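Local coordinates for nucleoprotein (Sendai virus, PDB 6M7D) that coats the viral RNA genome as a helical nucleocapsid, one copy per six nucleotides, shielding it from nucleases and presenting it as template for transcription and replication, at residues Tyr89-Gly94 against Leu232-Thr236; Gly30-Thr34 against Asn96-Lys100. All coordinates share one frame. Residues are numbered along the deposited sequence.

Contact 1 (Tyr89-Gly94 against Leu232-Thr236)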
ATOM      1  N   TYR A  89      -2.189  10.647  18.421  1.00  8.11           N
ATOM      2  CA  TYR A  89      -2.000   9.958  17.152  1.00  8.11           C
ATOM      3  C   TYR A  89      -2.464  10.812  15.982  1.00  8.11           C
ATOM      4  O   TYR A  89      -1.777  10.903  14.960  1.00  8.11           O
ATOM      5  CB  TYR A  89      -2.753   8.633  17.175  1.00  8.11           C
ATOM      6  CG  TYR A  89      -2.790   7.933  15.848  1.00  8.11           C
ATOM      7  CD1 TYR A  89      -1.630   7.461  15.266  1.00  8.11           C
ATOM      8  CD2 TYR A  89      -3.986   7.740  15.176  1.00  8.11           C
ATOM      9  CE1 TYR A  89      -1.657   6.822  14.064  1.00  8.11           C
ATOM     10  CE2 TYR A  89      -4.016   7.102  13.964  1.00  8.11           C
ATOM     11  CZ  TYR A  89      -2.846   6.643  13.417  1.00  8.11           C
ATOM     12  OH  TYR A  89      -2.855   5.997  12.209  1.00  8.11           O
ATOM     13  N   LEU A  90      -3.627  11.448  16.114  1.00  9.08           N
ATOM     14  CA  LEU A  90      -4.162  12.248  15.020  1.00  9.08           C
ATOM     15  C   LEU A  90      -3.370  13.533  14.834  1.00  9.08           C
ATOM     16  O   LEU A  90      -3.321  14.091  13.735  1.00  9.08           O
ATOM     17  CB  LEU A  90      -5.629  12.562  15.274  1.00  9.08           C
ATOM     18  CG  LEU A  90      -6.511  11.332  15.393  1.00  9.08           C
ATOM     19  CD1 LEU A  90      -7.932  11.758  15.578  1.00  9.08           C
ATOM     20  CD2 LEU A  90      -6.359  10.472  14.165  1.00  9.08           C
ATOM     21  N   THR A  91      -2.757  14.033  15.901  1.00 10.10           N
ATOM     22  CA  THR A  91      -1.953  15.239  15.763  1.00 10.10           C
ATOM     23  C   THR A  91      -0.628  14.945  15.074  1.00 10.10           C
ATOM     24  O   THR A  91      -0.213  15.688  14.178  1.00 10.10           O
ATOM     25  CB  THR A  91      -1.730  15.883  17.126  1.00 10.10           C
ATOM     26  OG1 THR A  91      -2.966  16.430  17.596  1.00 10.10           O
ATOM     27  CG2 THR A  91      -0.705  16.989  17.030  1.00 10.10           C
ATOM     28  N   THR A  92       0.051  13.865  15.467  1.00  9.74           N
ATOM     29  CA  THR A  92       1.352  13.586  14.863  1.00  9.74           C
ATOM     30  C   THR A  92       1.208  12.980  13.472  1.00  9.74           C
ATOM     31  O   THR A  92       2.039  13.230  12.593  1.00  9.74           O
ATOM     32  CB  THR A  92       2.190  12.675  15.763  1.00  9.74           C
ATOM     33  OG1 THR A  92       1.741  11.318  15.655  1.00  9.74           O
ATOM     34  CG2 THR A  92       2.121  13.125  17.200  1.00  9.74           C
ATOM     35  N   ASN A  93       0.189  12.136  13.276  1.00  8.88           N
ATOM     36  CA  ASN A  93      -0.003  11.476  11.955  1.00  8.88           C
ATOM     37  C   ASN A  93      -1.266  11.983  11.247  1.00  8.88           C
ATOM     38  O   ASN A  93      -1.504  11.549  10.106  1.00  8.88           O
ATOM     39  CB  ASN A  93      -0.067   9.953  12.095  1.00  8.88           C
ATOM     40  CG  ASN A  93       1.129   9.373  12.820  1.00  8.88           C
ATOM     41  OD1 ASN A  93       0.998   8.407  13.565  1.00  8.88           O
ATOM     42  ND2 ASN A  93       2.297   9.957  12.610  1.00  8.88           N
ATOM     43  N   GLY A  94      -2.032  12.871  11.883  1.00 10.75           N
ATOM     44  CA  GLY A  94      -3.299  13.349  11.293  1.00 10.75           C
ATOM     45  C   GLY A  94      -3.202  14.715  10.635  1.00 10.75           C
ATOM     46  O   GLY A  94      -4.256  15.226  10.210  1.00 10.75           O
ATOM     47  N   LEU A 232      -2.700   9.644   6.416  1.00  5.58           N
ATOM     48  CA  LEU A 232      -2.569   9.279   7.820  1.00  5.58           C
ATOM     49  C   LEU A 232      -1.965   7.893   7.973  1.00  5.58           C
ATOM     50  O   LEU A 232      -1.134   7.664   8.854  1.00  5.58           O
ATOM     51  CB  LEU A 232      -3.929   9.341   8.507  1.00  5.58           C
ATOM     52  CG  LEU A 232      -4.028   8.593   9.829  1.00  5.58           C
ATOM     53  CD1 LEU A 232      -3.524   9.451  10.950  1.00  5.58           C
ATOM     54  CD2 LEU A 232      -5.443   8.159  10.088  1.00  5.58           C
ATOM     55  N   MET A 233      -2.366   6.956   7.121  1.00  4.34           N
ATOM     56  CA  MET A 233      -1.811   5.612   7.208  1.00  4.34           C
ATOM     57  C   MET A 233      -0.346   5.585   6.787  1.00  4.34           C
ATOM     58  O   MET A 233       0.485   4.933   7.429  1.00  4.34           O
ATOM     59  CB  MET A 233      -2.652   4.659   6.367  1.00  4.34           C
ATOM     60  CG  MET A 233      -4.077   4.553   6.859  1.00  4.34           C
ATOM     61  SD  MET A 233      -5.148   3.617   5.773  1.00  4.34           S
ATOM     62  CE  MET A 233      -4.814   1.961   6.333  1.00  4.34           C
ATOM     63  N   VAL A 234      -0.036   6.284   5.693  1.00  4.14           N
ATOM     64  CA  VAL A 234       1.372   6.356   5.204  1.00  4.14           C
ATOM     65  C   VAL A 234       2.205   7.051   6.284  1.00  4.14           C
ATOM     66  O   VAL A 234       3.328   6.589   6.551  1.00  4.14           O
ATOM     67  CB  VAL A 234       1.457   7.099   3.857  1.00  4.14           C
ATOM     68  CG1 VAL A 234       2.877   7.547   3.549  1.00  4.14           C
ATOM     69  CG2 VAL A 234       0.900   6.260   2.718  1.00  4.14           C
ATOM     70  N   GLU A 235       1.646   8.097   6.898  1.00  5.80           N
ATOM     71  CA  GLU A 235       2.343   8.859   7.969  1.00  5.80           C
ATOM     72  C   GLU A 235       2.603   7.938   9.165  1.00  5.80           C
ATOM     73  O   GLU A 235       3.717   7.991   9.714  1.00  5.80           O
ATOM     74  CB  GLU A 235       1.491  10.056   8.395  1.00  5.80           C
ATOM     75  CG  GLU A 235       2.220  11.014   9.317  1.00  5.80           C
ATOM     76  CD  GLU A 235       3.480  11.618   8.721  1.00  5.80           C
ATOM     77  OE1 GLU A 235       3.795  11.296   7.559  1.00  5.80           O
ATOM     78  OE2 GLU A 235       4.142  12.410   9.421  1.00  5.80           O
ATOM     79  N   THR A 236       1.622   7.104   9.522  1.00  5.40           N
ATOM     80  CA  THR A 236       1.768   6.166  10.667  1.00  5.40           C
ATOM     81  C   THR A 236       2.910   5.191  10.368  1.00  5.40           C
ATOM     82  O   THR A 236       3.733   4.948  11.268  1.00  5.40           O
ATOM     83  CB  THR A 236       0.482   5.354  10.862  1.00  5.40           C
ATOM     84  OG1 THR A 236      -0.614   6.254  11.021  1.00  5.40           O
ATOM     85  CG2 THR A 236       0.553   4.411  12.042  1.00  5.40           C
TER
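Two helices of the globular, RNA-encapsidating Ncore cross almost at a right angle here: the axes of 89-93 and 232-236 run at 87° and approach to 9.7 Å. Apolar contact centres on Leu232, whose branched apolar end fills the space beside the Tyr89 ring. Leu232 CD1 lies 3.8 Å from Tyr89 CZ and 3.7 Å from Asn93 CB, while Val76 and Leu79 of helix 68-80 also touch this leucine. The backbones come close too, Leu232 CA sitting 3.4 Å from Asn93 O in a CA-H...O contact. Asn93 ND2 packs against the aliphatic Glu235 CG at 3.5 Å and makes a weak hydrogen bond to Thr239 OG1; the carboxylate of Glu235 forms a salt bridge with Arg309. Tyrosine suits position 89 because its mostly apolar ring spans the gap yet ends in a hydroxyl. Threonine suits 236 because its hydroxyl can both accept and donate: Tyr89 OH donates to Thr236 OG1 at 2.5 Å, and Thr236 OG1 donates to Leu232 O at 2.6 Å.

Contact 2 (Gly30-Thr34 against Asn96-Lys100)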
ATOM      1  N   GLY A  30      -6.046  25.676   1.068  1.00 11.76           N
ATOM      2  CA  GLY A  30      -7.097  25.373   0.126  1.00 11.76           C
ATOM      3  C   GLY A  30      -8.385  24.954   0.813  1.00 11.76           C
ATOM      4  O   GLY A  30      -8.588  25.158   2.003  1.00 11.76           O
ATOM      5  N   GLN A  31      -9.272  24.366   0.018  1.00 14.08           N
ATOM      6  CA  GLN A  31     -10.541  23.894   0.548  1.00 14.08           C
ATOM      7  C   GLN A  31     -10.361  22.559   1.256  1.00 14.08           C
ATOM      8  O   GLN A  31      -9.665  21.666   0.766  1.00 14.08           O
ATOM      9  CB  GLN A  31     -11.568  23.766  -0.574  1.00 14.08           C
ATOM     10  CG  GLN A  31     -11.829  25.065  -1.293  1.00 14.08           C
ATOM     11  CD  GLN A  31     -12.231  26.175  -0.351  1.00 14.08           C
ATOM     12  OE1 GLN A  31     -13.049  25.977   0.546  1.00 14.08           O
ATOM     13  NE2 GLN A  31     -11.656  27.352  -0.544  1.00 14.08           N
ATOM     14  N   ARG A  32     -10.992  22.427   2.417  1.00 13.04           N
ATOM     15  CA  ARG A  32     -10.883  21.216   3.214  1.00 13.04           C
ATOM     16  C   ARG A  32     -12.223  20.905   3.855  1.00 13.04           C
ATOM     17  O   ARG A  32     -12.914  21.803   4.342  1.00 13.04           O
ATOM     18  CB  ARG A  32      -9.805  21.348   4.295  1.00 13.04           C
ATOM     19  CG  ARG A  32      -9.932  22.578   5.139  1.00 13.04           C
ATOM     20  CD  ARG A  32      -9.218  22.417   6.456  1.00 13.04           C
ATOM     21  NE  ARG A  32      -7.883  21.863   6.292  1.00 13.04           N
ATOM     22  CZ  ARG A  32      -6.968  21.842   7.254  1.00 13.04           C
ATOM     23  NH1 ARG A  32      -7.248  22.348   8.444  1.00 13.04           N
ATOM     24  NH2 ARG A  32      -5.773  21.317   7.026  1.00 13.04           N
ATOM     25  N   SER A  33     -12.590  19.630   3.837  1.00 12.56           N
ATOM     26  CA  SER A  33     -13.778  19.194   4.542  1.00 12.56           C
ATOM     27  C   SER A  33     -13.485  19.085   6.031  1.00 12.56           C
ATOM     28  O   SER A  33     -12.356  18.835   6.453  1.00 12.56           O
ATOM     29  CB  SER A  33     -14.264  17.849   4.003  1.00 12.56           C
ATOM     30  OG  SER A  33     -14.881  17.989   2.738  1.00 12.56           O
ATOM     31  N   THR A  34     -14.520  19.285   6.832  1.00 13.67           N
ATOM     32  CA  THR A  34     -14.431  19.121   8.277  1.00 13.67           C
ATOM     33  C   THR A  34     -14.984  17.741   8.617  1.00 13.67           C
ATOM     34  O   THR A  34     -16.129  17.421   8.288  1.00 13.67           O
ATOM     35  CB  THR A  34     -15.169  20.243   9.007  1.00 13.67           C
ATOM     36  OG1 THR A  34     -15.131  20.005  10.416  1.00 13.67           O
ATOM     37  CG2 THR A  34     -16.616  20.376   8.534  1.00 13.67           C
ATOM     38  N   ASN A  96      -2.861  17.167   7.756  1.00 12.24           N
ATOM     39  CA  ASN A  96      -2.979  17.204   6.274  1.00 12.24           C
ATOM     40  C   ASN A  96      -3.832  18.416   5.882  1.00 12.24           C
ATOM     41  O   ASN A  96      -4.580  18.909   6.748  1.00 12.24           O
ATOM     42  CB  ASN A  96      -3.557  15.904   5.709  1.00 12.24           C
ATOM     43  CG  ASN A  96      -5.017  15.715   6.055  1.00 12.24           C
ATOM     44  OD1 ASN A  96      -5.745  15.022   5.349  1.00 12.24           O
ATOM     45  ND2 ASN A  96      -5.456  16.333   7.139  1.00 12.24           N
ATOM     46  N   ALA A  97      -3.696  18.897   4.642  1.00 12.72           N
ATOM     47  CA  ALA A  97      -4.492  20.059   4.178  1.00 12.72           C
ATOM     48  C   ALA A  97      -5.811  19.577   3.563  1.00 12.72           C
ATOM     49  O   ALA A  97      -6.672  20.425   3.264  1.00 12.72           O
ATOM     50  CB  ALA A  97      -3.688  20.871   3.192  1.00 12.72           C
ATOM     51  N   ASP A  98      -5.941  18.262   3.368  1.00 12.48           N
ATOM     52  CA  ASP A  98      -7.153  17.654   2.755  1.00 12.48           C
ATOM     53  C   ASP A  98      -8.390  17.861   3.637  1.00 12.48           C
ATOM     54  O   ASP A  98      -9.446  18.215   3.080  1.00 12.48           O
ATOM     55  CB  ASP A  98      -6.919  16.176   2.435  1.00 12.48           C
ATOM     56  CG  ASP A  98      -6.217  15.960   1.105  1.00 12.48           C
ATOM     57  OD1 ASP A  98      -5.257  15.164   1.070  1.00 12.48           O
ATOM     58  OD2 ASP A  98      -6.638  16.590   0.117  1.00 12.48           O
ATOM     59  N   VAL A  99      -8.260  17.693   4.956  1.00 10.35           N
ATOM     60  CA  VAL A  99      -9.449  17.824   5.855  1.00 10.35           C
ATOM     61  C   VAL A  99      -9.040  18.296   7.254  1.00 10.35           C
ATOM     62  O   VAL A  99      -7.845  18.212   7.592  1.00 10.35           O
ATOM     63  CB  VAL A  99     -10.226  16.496   5.965  1.00 10.35           C
ATOM     64  CG1 VAL A  99     -11.076  16.198   4.740  1.00 10.35           C
ATOM     65  CG2 VAL A  99      -9.309  15.328   6.290  1.00 10.35           C
ATOM     66  N   LYS A 100     -10.020  18.806   8.008  1.00 11.79           N
ATOM     67  CA  LYS A 100      -9.857  19.218   9.392  1.00 11.79           C
ATOM     68  C   LYS A 100     -10.599  18.227  10.272  1.00 11.79           C
ATOM     69  O   LYS A 100     -11.813  18.056  10.130  1.00 11.79           O
ATOM     70  CB  LYS A 100     -10.386  20.632   9.620  1.00 11.79           C
ATOM     71  CG  LYS A 100      -9.932  21.244  10.925  1.00 11.79           C
ATOM     72  CD  LYS A 100     -10.833  22.390  11.338  1.00 11.79           C
ATOM     73  CE  LYS A 100     -12.230  21.901  11.671  1.00 11.79           C
ATOM     74  NZ  LYS A 100     -13.053  22.968  12.295  1.00 11.79           N
TER
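Parallel pairing of two strands begins here, in a four-stranded mixed sheet whose outermost strand within this chain is 33-40: Ser33 bridges Val99 and Thr34 bridges Lys100, each pair with its CA atoms 4.7 Å apart. Arg32, the residue most covered, stands just ahead of the pairing. Its long side chain reaches across the 96-100 backbone, where the flat guanidinium lays one face over the Val99-Lys100 peptide, with CZ of Arg32 3.7 Å from O of Val99. The tip reaches the turn before the strand, and Arg32 NH2 lies 3.4 Å from Ala97 CA. Arginine suits this exposed place because its chain can cover a neighbouring backbone while its charged end stays at the surface. The main chain of Arg32 adds a CA-H...O contact, its CA 3.3 Å from Asp98 O.

Lys100, the next most covered, shares a face of the sheet with Thr34. Lys100 CE lies 3.7 Å from Thr34 OG1, in van der Waals contact, and lysine can pack its methylene chain in this way on an exposed face of the sheet without burying its charge. In the backbone, Thr34 CA lies 3.4 Å from Lys100 O in a CA-H...O contact. Ser33 and Val99 take the other face, with Ser33 CB 3.7 Å from Val99 CG1; the branched, apolar valine is buried there and touches Ser228 of helix 227-239, while the small serine adds little bulk beside it. The backbone of Lys100 also bonds with Val35, carrying the pairing onward, and within these segments the strands are joined by Lys100 N donating to Ser33 O at 2.8 Å.

How the contacts relate
Contacts 1 and 2 have centres 15 Å apart, on the same side of the chain's centre. In sequence their segments alternate: 30-34, 89-94, 96-100, then 232-236. Helix 86-93 leads almost directly into strand 99-108, so one short piece of chain meets helix 227-239 in contact 1 and the early strand 33-40 in contact 2. Helix 227-239 is a second common element, because its Gln227 and Ser228 touch residues of 96-100, while its later part forms contact 1. A buried helix crossing is thus tied to the exposed outer part of the sheet, as it stands in this chain, within Ncore. Both lie away from the residues that bind RNA, with nearest atoms about 14 Å and 16 Å from the RNA.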